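Local structure of LRR receptor-like serine/threonine-protein kinase RGI3 (Arabidopsis thaliana, 5HZ0) at residues Ile309-Thr315 against Phe332-Leu338; Pro295-Thr299 against Pro319-Leu325; Leu111-Phe117 against Asn134-Ala140. The protein acts as a cell-surface receptor for RGF peptide hormones, which maintain the root stem cell niche, and pairs with SERK co-receptors once the peptide is bound. The protein carries 5 engineered substitutions. One frame throughout, in Å; residues are numbered along the deposited sequence.

Overall arrangement
All three contacts join consecutive leucine-rich repeats of the extracellular solenoid. Interactions 1 and 2 are near neighbours, with centres about 16 Å apart and segments that adjoin in sequence; interaction 3 lies about 43 and 44 Å, centre to centre, from interactions 1 and 2, toward the N-terminal end. Interaction 3, partly buried, pairs two parallel strands by regular backbone bonds; leucines lie on one face, and the other carries residues that meet the peptide. Interaction 1 takes over where such strands end: mostly buried, it is rich in polar bonds made by asparagine side chains and peptide groups. Interaction 2, on the solenoid's back, has no hydrogen bond between its segments and relies on packing, with exposed side chains at its margin.

Interaction 1: residues Ile309-Thr315 against Phe332-Leu338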
loop_
_atom_site.group_PDB
_atom_site.type_symbol
_atom_site.label_atom_id
_atom_site.label_comp_id
_atom_site.label_asym_id
_atom_site.label_seq_id
_atom_site.Cartn_x
_atom_site.Cartn_y
_atom_site.Cartn_z
ATOM N N ILE A 309 11.277 -9.357 -3.413
ATOM C CA ILE A 309 11.088 -10.803 -3.338
ATOM C C ILE A 309 10.322 -11.293 -2.110
ATOM O O ILE A 309 10.454 -12.448 -1.702
ATOM C CB ILE A 309 12.393 -11.573 -3.602
ATOM C CG1 ILE A 309 13.432 -11.263 -2.526
ATOM C CG2 ILE A 309 12.909 -11.242 -5.015
ATOM C CD1 ILE A 309 14.666 -12.114 -2.637
ATOM N N ASP A 310 9.666 -10.372 -1.424
ATOM C CA ASP A 310 9.006 -10.684 -0.160
ATOM C C ASP A 310 7.858 -11.688 -0.300
ATOM O O ASP A 310 7.371 -11.954 -1.405
ATOM C CB ASP A 310 8.486 -9.412 0.490
ATOM C CG ASP A 310 7.511 -8.684 -0.386
ATOM O OD1 ASP A 310 7.958 -8.064 -1.382
ATOM O OD2 ASP A 310 6.297 -8.727 -0.083
ATOM N N ASN A 311 7.479 -12.273 0.840
ATOM C CA ASN A 311 6.382 -13.218 0.926
ATOM C C ASN A 311 6.521 -14.390 -0.037
ATOM O O ASN A 311 5.708 -14.582 -0.946
ATOM C CB ASN A 311 5.043 -12.507 0.758
ATOM C CG ASN A 311 4.627 -11.758 2.012
ATOM O OD1 ASN A 311 4.040 -12.338 2.927
ATOM N ND2 ASN A 311 4.926 -10.469 2.062
ATOM N N ASN A 312 7.562 -15.179 0.198
ATOM C CA ASN A 312 7.830 -16.383 -0.577
ATOM C C ASN A 312 8.401 -17.481 0.323
ATOM O O ASN A 312 8.254 -17.446 1.546
ATOM C CB ASN A 312 8.796 -16.089 -1.723
ATOM C CG ASN A 312 8.135 -15.357 -2.869
ATOM O OD1 ASN A 312 7.348 -15.944 -3.603
ATOM N ND2 ASN A 312 8.453 -14.064 -3.032
ATOM N N LEU A 313 8.939 -18.510 -0.311
ATOM C CA LEU A 313 9.648 -19.603 0.355
ATOM C C LEU A 313 11.200 -19.575 0.275
ATOM O O LEU A 313 11.849 -20.612 0.414
ATOM C CB LEU A 313 9.035 -20.968 -0.021
ATOM C CG LEU A 313 7.511 -21.126 0.182
ATOM C CD1 LEU A 313 7.040 -22.477 -0.342
ATOM C CD2 LEU A 313 7.052 -20.919 1.635
ATOM N N ILE A 314 11.785 -18.452 -0.112
ATOM C CA ILE A 314 13.235 -18.413 -0.400
ATOM C C ILE A 314 14.115 -18.736 0.816
ATOM O O ILE A 314 13.947 -18.157 1.891
ATOM C CB ILE A 314 13.617 -17.081 -1.019
ATOM C CG1 ILE A 314 12.675 -16.802 -2.196
ATOM C CG2 ILE A 314 15.133 -17.044 -1.404
ATOM C CD1 ILE A 314 12.806 -15.414 -2.772
ATOM N N THR A 315 15.010 -19.705 0.656
ATOM C CA THR A 315 15.913 -20.112 1.728
ATOM C C THR A 315 17.320 -19.630 1.428
ATOM O O THR A 315 17.578 -19.110 0.363
ATOM C CB THR A 315 15.989 -21.643 1.811
ATOM O OG1 THR A 315 16.154 -22.158 0.487
ATOM C CG2 THR A 315 14.715 -22.222 2.402
ATOM N N PHE A 332 13.383 -5.561 -0.611
ATOM C CA PHE A 332 12.376 -6.228 0.217
ATOM C C PHE A 332 12.484 -7.735 0.036
ATOM O O PHE A 332 12.125 -8.277 -1.017
ATOM C CB PHE A 332 10.948 -5.775 -0.144
ATOM C CG PHE A 332 10.626 -4.352 0.255
ATOM C CD1 PHE A 332 11.566 -3.553 0.895
ATOM C CD2 PHE A 332 9.370 -3.815 -0.009
ATOM C CE1 PHE A 332 11.261 -2.227 1.251
ATOM C CE2 PHE A 332 9.058 -2.509 0.346
ATOM C CZ PHE A 332 10.004 -1.711 0.984
ATOM N N ALA A 333 13.057 -8.386 1.047
ATOM C CA ALA A 333 13.043 -9.845 1.224
ATOM C C ALA A 333 12.157 -10.408 2.369
ATOM O O ALA A 333 12.348 -11.560 2.774
ATOM C CB ALA A 333 14.454 -10.390 1.301
ATOM N N TRP A 334 11.307 -9.578 2.980
ATOM C CA TRP A 334 10.557 -9.996 4.178
ATOM C C TRP A 334 9.614 -11.189 3.964
ATOM O O TRP A 334 9.176 -11.450 2.851
ATOM C CB TRP A 334 9.845 -8.821 4.873
ATOM C CG TRP A 334 8.806 -8.065 4.073
ATOM C CD1 TRP A 334 9.032 -7.089 3.133
ATOM C CD2 TRP A 334 7.373 -8.192 4.179
ATOM N NE1 TRP A 334 7.829 -6.623 2.637
ATOM C CE2 TRP A 334 6.803 -7.283 3.263
ATOM C CE3 TRP A 334 6.523 -8.991 4.955
ATOM C CZ2 TRP A 334 5.423 -7.151 3.109
ATOM C CZ3 TRP A 334 5.160 -8.859 4.800
ATOM C CH2 TRP A 334 4.622 -7.948 3.882
ATOM N N GLN A 335 9.356 -11.929 5.046
ATOM C CA GLN A 335 8.517 -13.138 5.019
ATOM C C GLN A 335 9.080 -14.164 4.051
ATOM O O GLN A 335 8.460 -14.519 3.040
ATOM C CB GLN A 335 7.043 -12.815 4.702
ATOM C CG GLN A 335 6.067 -13.956 4.942
ATOM C CD GLN A 335 6.146 -14.503 6.368
ATOM O OE1 GLN A 335 5.543 -13.952 7.293
ATOM N NE2 GLN A 335 6.922 -15.578 6.551
ATOM N N ASN A 336 10.273 -14.636 4.389
ATOM C CA ASN A 336 10.894 -15.755 3.705
ATOM C C ASN A 336 11.543 -16.706 4.709
ATOM O O ASN A 336 11.320 -16.603 5.912
ATOM C CB ASN A 336 11.950 -15.261 2.704
ATOM C CG ASN A 336 11.346 -14.870 1.399
ATOM O OD1 ASN A 336 10.857 -15.731 0.658
ATOM N ND2 ASN A 336 11.342 -13.563 1.108
ATOM N N LYS A 337 12.306 -17.655 4.189
ATOM C CA LYS A 337 13.163 -18.545 4.970
ATOM C C LYS A 337 14.665 -18.164 5.061
ATOM O O LYS A 337 15.509 -19.043 5.268
ATOM C CB LYS A 337 12.964 -19.998 4.552
ATOM C CG LYS A 337 11.927 -20.705 5.358
ATOM C CD LYS A 337 10.535 -20.241 5.059
ATOM C CE LYS A 337 9.577 -20.956 6.027
ATOM N NZ LYS A 337 8.262 -20.269 6.181
ATOM N N LEU A 338 15.019 -16.925 4.737
ATOM C CA LEU A 338 16.423 -16.498 4.779
ATOM C C LEU A 338 17.124 -16.756 6.121
ATOM O O LEU A 338 16.562 -16.465 7.174
ATOM C CB LEU A 338 16.536 -15.008 4.446
ATOM C CG LEU A 338 16.021 -14.498 3.102
ATOM C CD1 LEU A 338 16.152 -12.987 3.057
ATOM C CD2 LEU A 338 16.747 -15.138 1.935
#
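Asp310 and Trp334 lie side by side and point the same way, the carboxylate plane only 13° from that of the indole. Asp310 CB stands over the face of the five-membered ring of Trp334, 3.6 Å from its centroid, a CH-pi contact, while OD2 lies above the same face nearer the rim. In both residues CG sits between the backbone N and the carbonyl carbon (chi1 59° in Asp310, 61° in Trp334); with similar second torsions as well, the two groups come out nearly parallel. Asn311 covers the six-membered ring from the same face: its amide stands nearly upright on the indole, and ND2 gives a hydrogen bond of 3.1 Å to Asp310 OD2, on the anti lone pair. The indole is also held by its NE1, which bonds to the backbone of the bound peptide; Trp334 belongs to a peptide-recognition motif.

Next to this pair Asn336 fills the turn. Its ND2 gives one hydrogen bond to Ala333 O (2.8 Å) and another to Ile309 O (3.2 Å), and its OD1 accepts from Ile314 N (3.0 Å). Asn312 ND2 reaches Ile309 O (2.9 Å) from the opposite face of the carbonyl, which is thus gripped by two amides. Such buried asparagines, stacked repeat on repeat, are a hallmark of the leucine-rich repeat. Backbone bonds from Asn311 N to Trp334 O and from Asn312 N to Gln335 O tie the turns together.

On the preceding repeat Asn312 OD1 accepts from Ile290 N, and on the following one Asn360 OD1 accepts from Leu338 N. The paired turns therefore continue the stacking of strands 306-308 and 330-332, with Phe332 and Trp334 resting on strand 354-356.

Interaction 2: residues Pro295-Thr299 against Pro319-Leu325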
loop_
_atom_site.group_PDB
_atom_site.type_symbol
_atom_site.label_atom_id
_atom_site.label_comp_id
_atom_site.label_asym_id
_atom_site.label_seq_id
_atom_site.Cartn_x
_atom_site.Cartn_y
_atom_site.Cartn_z
ATOM N N PRO A 295 19.839 -16.333 -6.303
ATOM C CA PRO A 295 21.010 -16.739 -7.092
ATOM C C PRO A 295 22.021 -15.599 -7.218
ATOM O O PRO A 295 21.632 -14.451 -7.407
ATOM C CB PRO A 295 20.404 -17.096 -8.458
ATOM C CG PRO A 295 19.123 -16.308 -8.532
ATOM C CD PRO A 295 18.606 -16.275 -7.114
ATOM N N GLU A 296 23.304 -15.916 -7.126
ATOM C CA GLU A 296 24.338 -14.888 -7.168
ATOM C C GLU A 296 24.347 -14.122 -8.474
ATOM O O GLU A 296 24.729 -12.960 -8.503
ATOM C CB GLU A 296 25.712 -15.486 -6.903
ATOM C CG GLU A 296 25.840 -16.007 -5.499
ATOM C CD GLU A 296 27.210 -15.807 -4.944
ATOM O OE1 GLU A 296 27.430 -14.783 -4.256
ATOM O OE2 GLU A 296 28.067 -16.673 -5.206
ATOM N N GLU A 297 23.893 -14.769 -9.542
ATOM C CA GLU A 297 23.913 -14.158 -10.860
ATOM C C GLU A 297 23.013 -12.934 -10.933
ATOM O O GLU A 297 23.209 -12.074 -11.789
ATOM C CB GLU A 297 23.578 -15.182 -11.946
ATOM C CG GLU A 297 23.172 -16.515 -11.373
ATOM C CD GLU A 297 24.245 -17.567 -11.523
ATOM O OE1 GLU A 297 24.813 -17.672 -12.624
ATOM O OE2 GLU A 297 24.507 -18.292 -10.542
ATOM N N LEU A 298 22.059 -12.843 -10.013
ATOM C CA LEU A 298 21.172 -11.679 -9.909
ATOM C C LEU A 298 21.981 -10.432 -9.563
ATOM O O LEU A 298 21.625 -9.310 -9.928
ATOM C CB LEU A 298 20.127 -11.910 -8.810
ATOM C CG LEU A 298 18.625 -11.805 -9.078
ATOM C CD1 LEU A 298 17.916 -11.377 -7.796
ATOM C CD2 LEU A 298 18.282 -10.866 -10.221
ATOM N N THR A 299 23.077 -10.633 -8.844
ATOM C CA THR A 299 23.971 -9.530 -8.519
ATOM C C THR A 299 24.731 -9.022 -9.755
ATOM O O THR A 299 25.402 -8.003 -9.680
ATOM C CB THR A 299 24.980 -9.911 -7.426
ATOM O OG1 THR A 299 25.893 -10.881 -7.948
ATOM C CG2 THR A 299 24.265 -10.487 -6.201
ATOM N N PRO A 319 23.238 -13.018 -0.521
ATOM C CA PRO A 319 24.592 -13.035 -1.093
ATOM C C PRO A 319 25.373 -11.732 -0.843
ATOM O O PRO A 319 24.809 -10.647 -0.951
ATOM C CB PRO A 319 24.342 -13.242 -2.594
ATOM C CG PRO A 319 22.916 -12.810 -2.822
ATOM C CD PRO A 319 22.185 -13.118 -1.546
ATOM N N SER A 320 26.660 -11.844 -0.527
ATOM C CA SER A 320 27.495 -10.660 -0.300
ATOM C C SER A 320 27.735 -9.866 -1.584
ATOM O O SER A 320 27.853 -8.636 -1.542
ATOM C CB SER A 320 28.810 -11.070 0.322
ATOM O OG SER A 320 29.353 -12.140 -0.421
ATOM N N LEU A 321 27.730 -10.550 -2.731
ATOM C CA LEU A 321 27.934 -9.890 -4.032
ATOM C C LEU A 321 26.848 -8.866 -4.343
ATOM O O LEU A 321 26.862 -8.207 -5.376
ATOM C CB LEU A 321 28.099 -10.886 -5.181
ATOM C CG LEU A 321 29.486 -11.531 -5.214
ATOM C CD1 LEU A 321 29.636 -12.511 -6.376
ATOM C CD2 LEU A 321 30.556 -10.465 -5.251
ATOM N N MET A 322 25.887 -8.774 -3.442
ATOM C CA MET A 322 24.893 -7.721 -3.459
ATOM C C MET A 322 25.542 -6.336 -3.526
ATOM O O MET A 322 24.918 -5.371 -3.984
ATOM C CB MET A 322 24.046 -7.825 -2.198
ATOM C CG MET A 322 22.637 -7.384 -2.393
ATOM S SD MET A 322 21.414 -8.710 -2.421
ATOM C CE MET A 322 20.004 -7.638 -2.608
ATOM N N SER A 323 26.788 -6.231 -3.067
ATOM C CA SER A 323 27.527 -4.966 -3.195
ATOM C C SER A 323 27.637 -4.495 -4.653
ATOM O O SER A 323 27.749 -3.301 -4.924
ATOM C CB SER A 323 28.915 -5.093 -2.575
ATOM O OG SER A 323 29.416 -6.410 -2.736
ATOM N N ASN A 324 27.569 -5.428 -5.595
ATOM C CA ASN A 324 27.612 -5.067 -7.004
ATOM C C ASN A 324 26.412 -4.287 -7.515
ATOM O O ASN A 324 26.518 -3.600 -8.533
ATOM C CB ASN A 324 27.852 -6.287 -7.886
ATOM C CG ASN A 324 29.314 -6.590 -8.047
ATOM O OD1 ASN A 324 30.052 -5.817 -8.658
ATOM N ND2 ASN A 324 29.753 -7.708 -7.489
ATOM N N LEU A 325 25.277 -4.350 -6.825
ATOM C CA LEU A 325 24.157 -3.587 -7.333
ATOM C C LEU A 325 24.265 -2.234 -6.674
ATOM O O LEU A 325 23.807 -2.031 -5.546
ATOM C CB LEU A 325 22.859 -4.255 -6.916
ATOM C CG LEU A 325 22.853 -5.763 -7.142
ATOM C CD1 LEU A 325 21.795 -6.419 -6.314
ATOM C CD2 LEU A 325 22.634 -6.029 -8.619
#
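Thr299 lays its side chain across the peptide group that follows Leu321: CB lies 3.3 Å from Leu321 O, and CG2 touches the same carbonyl carbon and oxygen. The two side chains cross at about a right angle, and Thr299 OG1 comes to 3.5 Å from Leu321 CB. With CG2 beside the backbone N and OG1 between that N and the carbonyl carbon (chi1 68°), the methyl and the hydroxyl spread over different parts of Leu321. Beside them Glu296 bends at chi2 and brings OE1 to 3.8 Å from Pro319 CB and equally near Leu321 CD1, an acid end resting on apolar carbons.

Each segment carries 3-10 structure, from Glu296 onward in the first and at 320-324 in the second, on the convex back of the leucine-rich repeat solenoid, where plant-type repeats commonly carry such turns. They stack without a hydrogen bond between them, each closed by its own backbone bonds. In the second turn Ser320 O takes both Ser323 N and Ser323 OG, which arrive from opposite faces of the carbonyl; Ser345 OG of the next repeat also bonds to this oxygen.

At the inner end Leu325 inserts CD2 beside two carbonyls of the first turn, 3.6 Å from Thr299 O and 3.7 Å from Leu298 O, while Asn324 CB approaches Thr299 O at 3.5 Å. Leu298 and Met322 both pack inward on Leu307 of strand 306-308.

Interaction 3: residues Leu111-Phe117 against Asn134-Ala140; sequences LVELMLF and NLQVLRA
Val137 fits its branched end between Glu113 and Met115, the two side chains that stand on the same face of the neighbouring strand. Its CG1 meets Met115 CE at 3.6 Å; CB and CG2 meet the carboxylate of Glu113, with OE1 3.3 Å from Val137 CB. Glu113 and Met115 both bend at chi2, which leans their ends over toward the valine. Further along this face the SD of Met115 rests against Arg139 CD at 4.0 Å.

Arg139 lies alongside Phe117, pointing the same way. Its guanidinium lies flat on the ring, planes 22° apart, in an off-centre cation-pi stack with Arg139 CZ 4.5 Å from the ring centroid. Phe117 CE2 sits over the guanidinium near its rim. Both residues belong to peptide-recognition motifs, and the pair meets a modified side chain of the bound peptide: Arg139 NE bonds to it and Phe117 packs on it.

On the opposite face Leu114 and Leu138 run side by side, Leu114 CD2 to Leu138 CD1 3.8 Å; just before the strands, Leu135 places CD1 against Leu111 CG, Leu114 CB and Val112 O. At this same end Val112 CG1 lies against the amide carbon of Gln136, CD, at 3.5 Å.

Backbone hydrogen bonds between the parallel strands hold this register, among them Leu114 N to Val137 O (2.9 Å), and Val112 O accepts from both Gln136 N and Val137 N. Strand 113-115 bonds onward to strand 89-91, and strand 137-139 packs its Leu138 on Leu163 of strand 162-164, continuing the concave face of the solenoid.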
loop_
_atom_site.group_PDB
_atom_site.type_symbol
_atom_site.label_atom_id
_atom_site.label_comp_id
_atom_site.label_asym_id
_atom_site.label_seq_id
_atom_site.Cartn_x
_atom_site.Cartn_y
_atom_site.Cartn_z
ATOM N N LEU A 111 -9.436 3.084 -41.612
ATOM C CA LEU A 111 -9.245 3.512 -40.231
ATOM C C LEU A 111 -7.885 3.070 -39.700
ATOM O O LEU A 111 -7.494 1.913 -39.852
ATOM C CB LEU A 111 -10.363 2.959 -39.344
ATOM C CG LEU A 111 -10.489 3.562 -37.943
ATOM C CD1 LEU A 111 -10.677 5.078 -38.042
ATOM C CD2 LEU A 111 -11.637 2.899 -37.138
ATOM N N VAL A 112 -7.180 4.008 -39.074
ATOM C CA VAL A 112 -5.849 3.780 -38.521
ATOM C C VAL A 112 -5.880 3.911 -37.000
ATOM O O VAL A 112 -5.419 3.029 -36.270
ATOM C CB VAL A 112 -4.776 4.726 -39.141
ATOM C CG1 VAL A 112 -3.428 4.511 -38.471
ATOM C CG2 VAL A 112 -4.659 4.487 -40.633
ATOM N N GLU A 113 -6.331 5.071 -36.540
ATOM C CA GLU A 113 -6.495 5.339 -35.120
ATOM C C GLU A 113 -7.969 5.201 -34.722
ATOM O O GLU A 113 -8.849 5.764 -35.379
ATOM C CB GLU A 113 -6.016 6.760 -34.823
ATOM C CG GLU A 113 -4.730 7.143 -35.556
ATOM C CD GLU A 113 -3.510 6.428 -35.007
ATOM O OE1 GLU A 113 -3.539 6.035 -33.822
ATOM O OE2 GLU A 113 -2.527 6.244 -35.753
ATOM N N LEU A 114 -8.243 4.446 -33.663
ATOM C CA LEU A 114 -9.594 4.394 -33.092
ATOM C C LEU A 114 -9.528 4.554 -31.573
ATOM O O LEU A 114 -9.042 3.662 -30.877
ATOM C CB LEU A 114 -10.272 3.062 -33.438
ATOM C CG LEU A 114 -11.583 2.750 -32.712
ATOM C CD1 LEU A 114 -12.657 3.725 -33.145
ATOM C CD2 LEU A 114 -12.026 1.304 -32.933
ATOM N N MET A 115 -10.031 5.675 -31.058
ATOM C CA MET A 115 -9.999 5.923 -29.618
ATOM C C MET A 115 -11.409 5.974 -29.032
ATOM O O MET A 115 -12.114 6.967 -29.195
ATOM C CB MET A 115 -9.307 7.261 -29.340
ATOM C CG MET A 115 -8.018 7.492 -30.132
ATOM S SD MET A 115 -6.645 6.555 -29.450
ATOM C CE MET A 115 -5.312 7.021 -30.554
ATOM N N LEU A 116 -11.810 4.902 -28.355
ATOM C CA LEU A 116 -13.086 4.851 -27.619
ATOM C C LEU A 116 -12.970 4.943 -26.095
ATOM O O LEU A 116 -13.974 4.904 -25.396
ATOM C CB LEU A 116 -13.895 3.614 -28.021
ATOM C CG LEU A 116 -13.986 3.465 -29.544
ATOM C CD1 LEU A 116 -14.667 2.152 -29.940
ATOM C CD2 LEU A 116 -14.678 4.675 -30.181
ATOM N N PHE A 117 -11.748 5.071 -25.587
ATOM C CA PHE A 117 -11.500 4.877 -24.160
ATOM C C PHE A 117 -12.181 5.910 -23.255
ATOM O O PHE A 117 -12.592 6.971 -23.714
ATOM C CB PHE A 117 -9.994 4.784 -23.865
ATOM C CG PHE A 117 -9.237 6.077 -24.080
ATOM C CD1 PHE A 117 -9.121 7.011 -23.062
ATOM C CD2 PHE A 117 -8.617 6.339 -25.292
ATOM C CE1 PHE A 117 -8.418 8.191 -23.255
ATOM C CE2 PHE A 117 -7.912 7.519 -25.486
ATOM C CZ PHE A 117 -7.811 8.440 -24.465
ATOM N N ASN A 134 -5.747 -1.667 -41.797
ATOM C CA ASN A 134 -4.829 -0.567 -41.536
ATOM C C ASN A 134 -4.831 -0.115 -40.094
ATOM O O ASN A 134 -4.108 0.813 -39.736
ATOM C CB ASN A 134 -5.182 0.619 -42.422
ATOM C CG ASN A 134 -5.201 0.255 -43.870
ATOM O OD1 ASN A 134 -6.222 0.388 -44.540
ATOM N ND2 ASN A 134 -4.070 -0.227 -44.369
ATOM N N LEU A 135 -5.679 -0.740 -39.277
ATOM C CA LEU A 135 -5.797 -0.339 -37.883
ATOM C C LEU A 135 -4.459 -0.513 -37.177
ATOM O O LEU A 135 -3.804 -1.542 -37.293
ATOM C CB LEU A 135 -6.887 -1.124 -37.165
ATOM C CG LEU A 135 -7.281 -0.562 -35.798
ATOM C CD1 LEU A 135 -7.757 0.886 -35.977
ATOM C CD2 LEU A 135 -8.355 -1.433 -35.149
ATOM N N GLN A 136 -4.064 0.521 -36.456
ATOM C CA GLN A 136 -2.775 0.572 -35.773
ATOM C C GLN A 136 -2.980 0.657 -34.263
ATOM O O GLN A 136 -2.397 -0.100 -33.504
ATOM C CB GLN A 136 -1.913 1.714 -36.312
ATOM C CG GLN A 136 -1.316 1.425 -37.691
ATOM C CD GLN A 136 -0.509 2.608 -38.268
ATOM O OE1 GLN A 136 0.164 3.329 -37.536
ATOM N NE2 GLN A 136 -0.583 2.796 -39.578
ATOM N N VAL A 137 -3.745 1.658 -33.846
ATOM C CA VAL A 137 -4.091 1.860 -32.453
ATOM C C VAL A 137 -5.593 1.669 -32.221
ATOM O O VAL A 137 -6.421 2.349 -32.824
ATOM C CB VAL A 137 -3.701 3.288 -31.995
ATOM C CG1 VAL A 137 -4.226 3.559 -30.606
ATOM C CG2 VAL A 137 -2.181 3.486 -32.045
ATOM N N LEU A 138 -5.938 0.717 -31.356
ATOM C CA LEU A 138 -7.288 0.598 -30.850
ATOM C C LEU A 138 -7.180 0.665 -29.344
ATOM O O LEU A 138 -6.560 -0.194 -28.725
ATOM C CB LEU A 138 -7.950 -0.717 -31.298
ATOM C CG LEU A 138 -9.018 -1.404 -30.407
ATOM C CD1 LEU A 138 -10.230 -0.535 -30.098
ATOM C CD2 LEU A 138 -9.459 -2.691 -31.038
ATOM N N ARG A 139 -7.748 1.711 -28.753
ATOM C CA ARG A 139 -7.803 1.795 -27.306
ATOM C C ARG A 139 -9.228 2.064 -26.879
ATOM O O ARG A 139 -9.751 3.167 -27.091
ATOM C CB ARG A 139 -6.909 2.925 -26.828
ATOM C CG ARG A 139 -5.505 2.890 -27.411
ATOM C CD ARG A 139 -4.720 4.104 -26.979
ATOM N NE ARG A 139 -4.727 4.218 -25.530
ATOM C CZ ARG A 139 -4.481 5.339 -24.866
ATOM N NH1 ARG A 139 -4.537 5.343 -23.544
ATOM N NH2 ARG A 139 -4.195 6.454 -25.517
ATOM N N ALA A 140 -9.841 1.010 -26.331
ATOM C CA ALA A 140 -11.213 0.987 -25.774
ATOM C C ALA A 140 -11.349 0.881 -24.246
ATOM O O ALA A 140 -12.450 0.678 -23.743
ATOM C CB ALA A 140 -12.048 -0.069 -26.461
#